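Local structure of chitinase (Thermococcus chitonophagus, 5XSW) at residues A[57-60]-A[65-68]; A[258-263]-A[293-298]. The protein probably acts as an endochitinase that cleaves chitin chains, and holds a bound glycan in a pocket of its helical domain. One frame throughout, in Å; residues are numbered along the deposited sequence.

Contact 1 (A[57-60]-A[65-68]); sequences PVYN and LVTI
In the beta hairpin of strands 58-62 and 65-69, Asn60 faces Thr67 as a hydrogen-bonded antiparallel pair, and Tyr59 faces Ile68 as the non-hydrogen-bonded pair next to it. Asn60 N donates to Thr67 O at 3.0 Å with an N-H...O angle of 151°, and Thr67 N returns a straighter bond to Asn60 O at 2.9 Å (169°). Both carbonyls also draw a CA-H...O contact, Thr67 O from Tyr59 CA at 3.0 Å and Asn60 O from Val66 CA at 3.4 Å. Beyond the hairpin, strand 65-69 pairs with strand 32-41 through backbone bonds of Val66 and Ile68 to Phe40 and Ile38, giving an inner strand of one of the two antiparallel sheets of the N-terminal domain. Pro57, Tyr59, Val66 and Ile68 share the face turned to the other sheet, where Tyr59 packs on Val46 and Ile49, Val66 on Val46 and Pro57 on Tyr51 of strand 45-51. On that face Ile68 lies side by side with Pro57, its CG2 3.8 Å from Pro57 CB, because CG2 stands anti to the backbone N of Ile68. The Tyr59 ring meets Val66 more loosely and obliquely, CD1 to CG1. Asn60 and Thr67 run alongside each other on the opposite face. Asn60 CG stands between its own N and carbonyl carbon (chi1 86°), which lays ND2 3.7 Å from Thr67 CB. A water joins the pair at this face, 2.7 Å from Thr67 OG1 and 2.8 Å from Leu65 O, with Asn60 OD1 as a longer partner.

Contact 2 (A[258-263]-A[293-298]); sequences NQIKAY and PIVAAV. With PO4 (phosphate ion), chain E.
Gln259 NE2 donates to O2 of a phosphate ion, probably from the crystallisation liquor, at 2.6 Å with an N-H...O angle of 148°. Gln259 belongs to helix 254-263, which packs on helix 288-311 within the helical domain that also carries the glycan pocket. Its CG lies anti to the backbone N (chi1 173°) and the chain stays extended beyond it, which carries the amide out to the ion at the subunit interface. Ser254 OG and Gly255 N of the second subunit, at the start of its helix 254-263, also bind this phosphate, while Gln259 OE1 is bonded to Ser254 OG of the second subunit. A leucine in place of Gln259 would probably leave the phosphate without this donor and that Ser254 hydroxyl without its amide partner. Between 258-263 and 293-298 the contact is apolar and slight, burying 123 Å² summed over both sides; of 258-263, Ile260 alone touches 293-298. Ile260 CG1 sits between the backbone N and carbonyl carbon (chi1 64°), and the chain is extended from there to CD1. The Ile260 and Val295 side chains cross at about a right angle, and Ile260 CD1 lies 3.9 Å from Val295 CG1 and 4.3 Å from Val298 CG1.

Both segments of contact 1 precede those of contact 2 in the chain. Their centres are 33 Å apart and their nearest atoms about 21 Å; they do not meet, and they share no strand, helix or sheet. Contact 1 lies in the N-terminal beta domain, about 31 Å from the centre of the chain and partly buried. Contact 2 is buried about 9 Å from that centre, in the helical domain. The second subunit does not touch the segments of contact 1, whereas residues of 258-263 take part in the interface with it. Contact 1 joins two neighbouring strands of one sheet of the beta domain, while contact 2 joins two helices of the helical domain.

Contact 1 (A[57-60]-A[65-68])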
ATOM      1  N   PRO A  57      -0.958 -25.846 -17.406  1.00 47.19           N
ATOM      2  CA  PRO A  57      -1.313 -24.451 -17.626  1.00 37.27           C
ATOM      3  C   PRO A  57      -2.530 -24.344 -18.515  1.00 40.53           C
ATOM      4  O   PRO A  57      -3.081 -25.345 -18.933  1.00 43.09           O
ATOM      5  CB  PRO A  57      -0.062 -23.879 -18.312  1.00 41.73           C
ATOM      6  CG  PRO A  57       0.475 -25.072 -19.095  1.00 40.68           C
ATOM      7  CD  PRO A  57       0.263 -26.230 -18.147  1.00 45.53           C
ATOM      8  N   VAL A  58      -2.955 -23.119 -18.781  1.00 35.52           N
ATOM      9  CA  VAL A  58      -3.997 -22.822 -19.743  1.00 38.84           C
ATOM     10  C   VAL A  58      -3.315 -22.459 -21.070  1.00 42.53           C
ATOM     11  O   VAL A  58      -2.206 -21.912 -21.056  1.00 33.69           O
ATOM     12  CB  VAL A  58      -4.879 -21.638 -19.249  1.00 44.35           C
ATOM     13  CG1 VAL A  58      -5.735 -21.063 -20.370  1.00 44.89           C
ATOM     14  CG2 VAL A  58      -5.718 -22.069 -18.057  1.00 41.76           C
ATOM     15  N   TYR A  59      -3.942 -22.753 -22.207  1.00 34.23           N
ATOM     16  CA  TYR A  59      -3.368 -22.276 -23.466  1.00 39.72           C
ATOM     17  C   TYR A  59      -4.453 -22.023 -24.435  1.00 40.22           C
ATOM     18  O   TYR A  59      -5.562 -22.541 -24.289  1.00 40.87           O
ATOM     19  CB  TYR A  59      -2.346 -23.275 -24.045  1.00 38.68           C
ATOM     20  CG  TYR A  59      -2.936 -24.574 -24.557  1.00 41.00           C
ATOM     21  CD1 TYR A  59      -3.439 -24.668 -25.853  1.00 39.19           C
ATOM     22  CD2 TYR A  59      -2.956 -25.719 -23.748  1.00 41.17           C
ATOM     23  CE1 TYR A  59      -3.996 -25.873 -26.331  1.00 46.17           C
ATOM     24  CE2 TYR A  59      -3.504 -26.922 -24.206  1.00 44.56           C
ATOM     25  CZ  TYR A  59      -4.021 -26.987 -25.498  1.00 47.05           C
ATOM     26  OH  TYR A  59      -4.550 -28.169 -25.967  1.00 54.94           O
ATOM     27  N   ASN A  60      -4.170 -21.200 -25.423  1.00 38.85           N
ATOM     28  CA  ASN A  60      -5.118 -21.069 -26.505  1.00 48.10           C
ATOM     29  C   ASN A  60      -4.357 -20.991 -27.836  1.00 49.62           C
ATOM     30  O   ASN A  60      -3.158 -20.690 -27.856  1.00 39.66           O
ATOM     31  CB  ASN A  60      -6.028 -19.865 -26.301  1.00 46.70           C
ATOM     32  CG  ASN A  60      -5.442 -18.593 -26.820  1.00 58.06           C
ATOM     33  OD1 ASN A  60      -5.540 -18.289 -28.019  1.00 67.88           O
ATOM     34  ND2 ASN A  60      -4.842 -17.807 -25.919  1.00 64.38           N
ATOM     35  N   LEU A  65      -0.204 -19.451 -33.875  1.00 40.18           N
ATOM     36  CA  LEU A  65       0.265 -18.852 -32.590  1.00 35.23           C
ATOM     37  C   LEU A  65      -0.380 -19.511 -31.384  1.00 31.34           C
ATOM     38  O   LEU A  65      -1.603 -19.452 -31.241  1.00 38.69           O
ATOM     39  CB  LEU A  65      -0.046 -17.368 -32.542  1.00 43.37           C
ATOM     40  CG  LEU A  65       0.571 -16.650 -31.319  1.00 39.23           C
ATOM     41  CD1 LEU A  65       2.080 -16.777 -31.406  1.00 35.08           C
ATOM     42  CD2 LEU A  65       0.140 -15.188 -31.317  1.00 44.03           C
ATOM     43  N   VAL A  66       0.429 -20.146 -30.540  1.00 32.67           N
ATOM     44  CA  VAL A  66      -0.070 -20.781 -29.314  1.00 29.51           C
ATOM     45  C   VAL A  66       0.351 -19.883 -28.110  1.00 34.57           C
ATOM     46  O   VAL A  66       1.488 -19.449 -28.044  1.00 30.97           O
ATOM     47  CB  VAL A  66       0.498 -22.203 -29.126  1.00 33.04           C
ATOM     48  CG1 VAL A  66      -0.046 -22.861 -27.833  1.00 29.15           C
ATOM     49  CG2 VAL A  66       0.124 -23.121 -30.338  1.00 28.94           C
ATOM     50  N   THR A  67      -0.568 -19.608 -27.195  1.00 34.07           N
ATOM     51  CA  THR A  67      -0.262 -18.759 -26.013  1.00 31.24           C
ATOM     52  C   THR A  67      -0.479 -19.558 -24.740  1.00 27.60           C
ATOM     53  O   THR A  67      -1.600 -20.027 -24.498  1.00 35.24           O
ATOM     54  CB  THR A  67      -1.148 -17.532 -25.989  1.00 38.54           C
ATOM     55  OG1 THR A  67      -1.010 -16.850 -27.250  1.00 37.63           O
ATOM     56  CG2 THR A  67      -0.741 -16.570 -24.758  1.00 31.34           C
ATOM     57  N   ILE A  68       0.591 -19.761 -23.971  1.00 30.42           N
ATOM     58  CA  ILE A  68       0.515 -20.499 -22.725  1.00 32.63           C
ATOM     59  C   ILE A  68       0.377 -19.502 -21.568  1.00 39.29           C
ATOM     60  O   ILE A  68       1.210 -18.601 -21.438  1.00 33.36           O
ATOM     61  CB  ILE A  68       1.738 -21.344 -22.477  1.00 32.35           C
ATOM     62  CG1 ILE A  68       1.889 -22.430 -23.581  1.00 33.63           C
ATOM     63  CG2 ILE A  68       1.640 -22.006 -21.081  1.00 33.43           C
ATOM     64  CD1 ILE A  68       3.306 -23.033 -23.547  1.00 30.76           C
TER
HETATM   65  O   HOH W   1      -2.583 -17.703 -29.219  1.00 39.07           O

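Contact 2 (A[258-263]-A[293-298])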
ATOM      1  N   ASN A 258       4.241   1.470   0.568  1.00 20.22           N
ATOM      2  CA  ASN A 258       4.397   0.031   0.764  1.00 20.34           C
ATOM      3  C   ASN A 258       4.247  -0.737  -0.572  1.00 25.96           C
ATOM      4  O   ASN A 258       4.989  -1.662  -0.884  1.00 21.94           O
ATOM      5  CB  ASN A 258       3.324  -0.460   1.785  1.00 25.40           C
ATOM      6  CG  ASN A 258       3.404  -1.983   2.067  1.00 35.60           C
ATOM      7  OD1 ASN A 258       2.967  -2.817   1.263  1.00 33.80           O
ATOM      8  ND2 ASN A 258       3.938  -2.334   3.220  1.00 37.25           N
ATOM      9  N   GLN A 259       3.266  -0.335  -1.345  1.00 20.37           N
ATOM     10  CA  GLN A 259       3.028  -1.021  -2.629  1.00 23.10           C
ATOM     11  C   GLN A 259       4.191  -0.806  -3.646  1.00 24.29           C
ATOM     12  O   GLN A 259       4.663  -1.755  -4.328  1.00 24.14           O
ATOM     13  CB  GLN A 259       1.690  -0.516  -3.182  1.00 27.27           C
ATOM     14  CG  GLN A 259       1.324  -0.978  -4.583  1.00 28.10           C
ATOM     15  CD  GLN A 259       0.030  -0.323  -5.023  1.00 24.52           C
ATOM     16  OE1 GLN A 259      -0.974  -0.998  -5.247  1.00 34.78           O
ATOM     17  NE2 GLN A 259       0.025   0.987  -5.040  1.00 23.36           N
ATOM     18  N   ILE A 260       4.698   0.420  -3.761  1.00 22.96           N
ATOM     19  CA  ILE A 260       5.780   0.605  -4.751  1.00 24.55           C
ATOM     20  C   ILE A 260       7.087   0.013  -4.293  1.00 27.10           C
ATOM     21  O   ILE A 260       7.852  -0.510  -5.108  1.00 23.86           O
ATOM     22  CB  ILE A 260       5.991   2.087  -5.165  1.00 29.99           C
ATOM     23  CG1 ILE A 260       6.437   2.946  -4.009  1.00 30.27           C
ATOM     24  CG2 ILE A 260       4.721   2.617  -5.852  1.00 34.04           C
ATOM     25  CD1 ILE A 260       6.512   4.457  -4.371  1.00 34.58           C
ATOM     26  N   LYS A 261       7.327  -0.034  -2.980  1.00 22.49           N
ATOM     27  CA  LYS A 261       8.387  -0.875  -2.457  1.00 22.42           C
ATOM     28  C   LYS A 261       8.232  -2.355  -2.868  1.00 22.42           C
ATOM     29  O   LYS A 261       9.211  -3.026  -3.280  1.00 27.95           O
ATOM     30  CB  LYS A 261       8.400  -0.735  -0.902  1.00 26.92           C
ATOM     31  CG  LYS A 261       9.561  -1.145  -0.186  1.00 35.98           C
ATOM     32  CD  LYS A 261       9.381  -0.755   1.345  1.00 28.48           C
ATOM     33  CE  LYS A 261      10.258  -1.695   2.129  1.00 31.57           C
ATOM     34  NZ  LYS A 261      10.093  -1.324   3.567  1.00 38.19           N
ATOM     35  N   ALA A 262       7.025  -2.904  -2.758  1.00 19.75           N
ATOM     36  CA  ALA A 262       6.823  -4.310  -3.175  1.00 21.46           C
ATOM     37  C   ALA A 262       7.087  -4.495  -4.694  1.00 26.26           C
ATOM     38  O   ALA A 262       7.671  -5.478  -5.133  1.00 24.05           O
ATOM     39  CB  ALA A 262       5.364  -4.781  -2.851  1.00 23.90           C
ATOM     40  N   TYR A 263       6.660  -3.515  -5.474  1.00 23.44           N
ATOM     41  CA  TYR A 263       6.757  -3.626  -6.945  1.00 26.85           C
ATOM     42  C   TYR A 263       8.192  -3.444  -7.420  1.00 30.19           C
ATOM     43  O   TYR A 263       8.589  -3.919  -8.500  1.00 24.77           O
ATOM     44  CB  TYR A 263       5.878  -2.581  -7.636  1.00 22.56           C
ATOM     45  CG  TYR A 263       4.388  -2.749  -7.492  1.00 21.24           C
ATOM     46  CD1 TYR A 263       3.832  -3.890  -6.939  1.00 19.92           C
ATOM     47  CD2 TYR A 263       3.530  -1.718  -7.904  1.00 25.81           C
ATOM     48  CE1 TYR A 263       2.437  -4.023  -6.791  1.00 20.62           C
ATOM     49  CE2 TYR A 263       2.159  -1.850  -7.806  1.00 24.64           C
ATOM     50  CZ  TYR A 263       1.622  -3.007  -7.253  1.00 28.26           C
ATOM     51  OH  TYR A 263       0.262  -3.081  -7.166  1.00 32.07           O
ATOM     52  N   PRO A 293      11.195  13.436  -3.979  1.00 22.08           N
ATOM     53  CA  PRO A 293      10.808  13.545  -5.402  1.00 20.14           C
ATOM     54  C   PRO A 293      11.087  12.269  -6.213  1.00 18.72           C
ATOM     55  O   PRO A 293      10.329  11.955  -7.136  1.00 22.89           O
ATOM     56  CB  PRO A 293      11.649  14.762  -5.909  1.00 20.58           C
ATOM     57  CG  PRO A 293      12.837  14.816  -4.910  1.00 21.76           C
ATOM     58  CD  PRO A 293      12.152  14.486  -3.589  1.00 20.17           C
ATOM     59  N   ILE A 294      12.089  11.494  -5.844  1.00 18.83           N
ATOM     60  CA  ILE A 294      12.296  10.208  -6.519  1.00 19.95           C
ATOM     61  C   ILE A 294      11.171   9.213  -6.194  1.00 25.96           C
ATOM     62  O   ILE A 294      10.634   8.520  -7.087  1.00 20.69           O
ATOM     63  CB  ILE A 294      13.691   9.655  -6.132  1.00 22.80           C
ATOM     64  CG1 ILE A 294      14.745  10.586  -6.773  1.00 24.08           C
ATOM     65  CG2 ILE A 294      13.857   8.200  -6.640  1.00 24.90           C
ATOM     66  CD1 ILE A 294      16.078  10.591  -5.953  1.00 26.84           C
ATOM     67  N   VAL A 295      10.745   9.173  -4.929  1.00 21.48           N
ATOM     68  CA  VAL A 295       9.590   8.323  -4.561  1.00 20.63           C
ATOM     69  C   VAL A 295       8.323   8.737  -5.342  1.00 18.57           C
ATOM     70  O   VAL A 295       7.642   7.899  -5.861  1.00 18.50           O
ATOM     71  CB  VAL A 295       9.312   8.383  -3.021  1.00 24.08           C
ATOM     72  CG1 VAL A 295       8.026   7.593  -2.639  1.00 23.48           C
ATOM     73  CG2 VAL A 295      10.539   7.822  -2.295  1.00 21.50           C
ATOM     74  N   ALA A 296       8.019  10.019  -5.373  1.00 18.71           N
ATOM     75  CA  ALA A 296       6.868  10.487  -6.121  1.00 19.67           C
ATOM     76  C   ALA A 296       6.959  10.090  -7.607  1.00 22.42           C
ATOM     77  O   ALA A 296       5.968   9.616  -8.181  1.00 19.50           O
ATOM     78  CB  ALA A 296       6.704  12.028  -5.994  1.00 18.79           C
ATOM     79  N   ALA A 297       8.148  10.259  -8.193  1.00 22.12           N
ATOM     80  CA  ALA A 297       8.380   9.852  -9.612  1.00 21.63           C
ATOM     81  C   ALA A 297       8.143   8.342  -9.809  1.00 23.30           C
ATOM     82  O   ALA A 297       7.532   7.937 -10.752  1.00 22.63           O
ATOM     83  CB  ALA A 297       9.802  10.228 -10.018  1.00 19.33           C
ATOM     84  N   VAL A 298       8.627   7.499  -8.897  1.00 19.65           N
ATOM     85  CA  VAL A 298       8.385   6.072  -9.009  1.00 20.30           C
ATOM     86  C   VAL A 298       6.907   5.749  -8.848  1.00 22.72           C
ATOM     87  O   VAL A 298       6.397   4.878  -9.544  1.00 20.01           O
ATOM     88  CB  VAL A 298       9.238   5.273  -7.973  1.00 21.15           C
ATOM     89  CG1 VAL A 298       8.880   3.756  -7.935  1.00 20.37           C
ATOM     90  CG2 VAL A 298      10.782   5.481  -8.334  1.00 21.38           C
TER
HETATM   91  P   PO4 E 901      -2.823   3.006  -5.602  0.86 31.01           P
HETATM   92  O1  PO4 E 901      -2.264   3.675  -4.400  0.86 33.58           O
HETATM   93  O2  PO4 E 901      -1.842   2.180  -6.390  0.86 28.27           O
HETATM   94  O3  PO4 E 901      -3.963   2.159  -5.105  0.86 35.56           O
HETATM   95  O4  PO4 E 901      -3.308   3.913  -6.652  0.86 26.75           O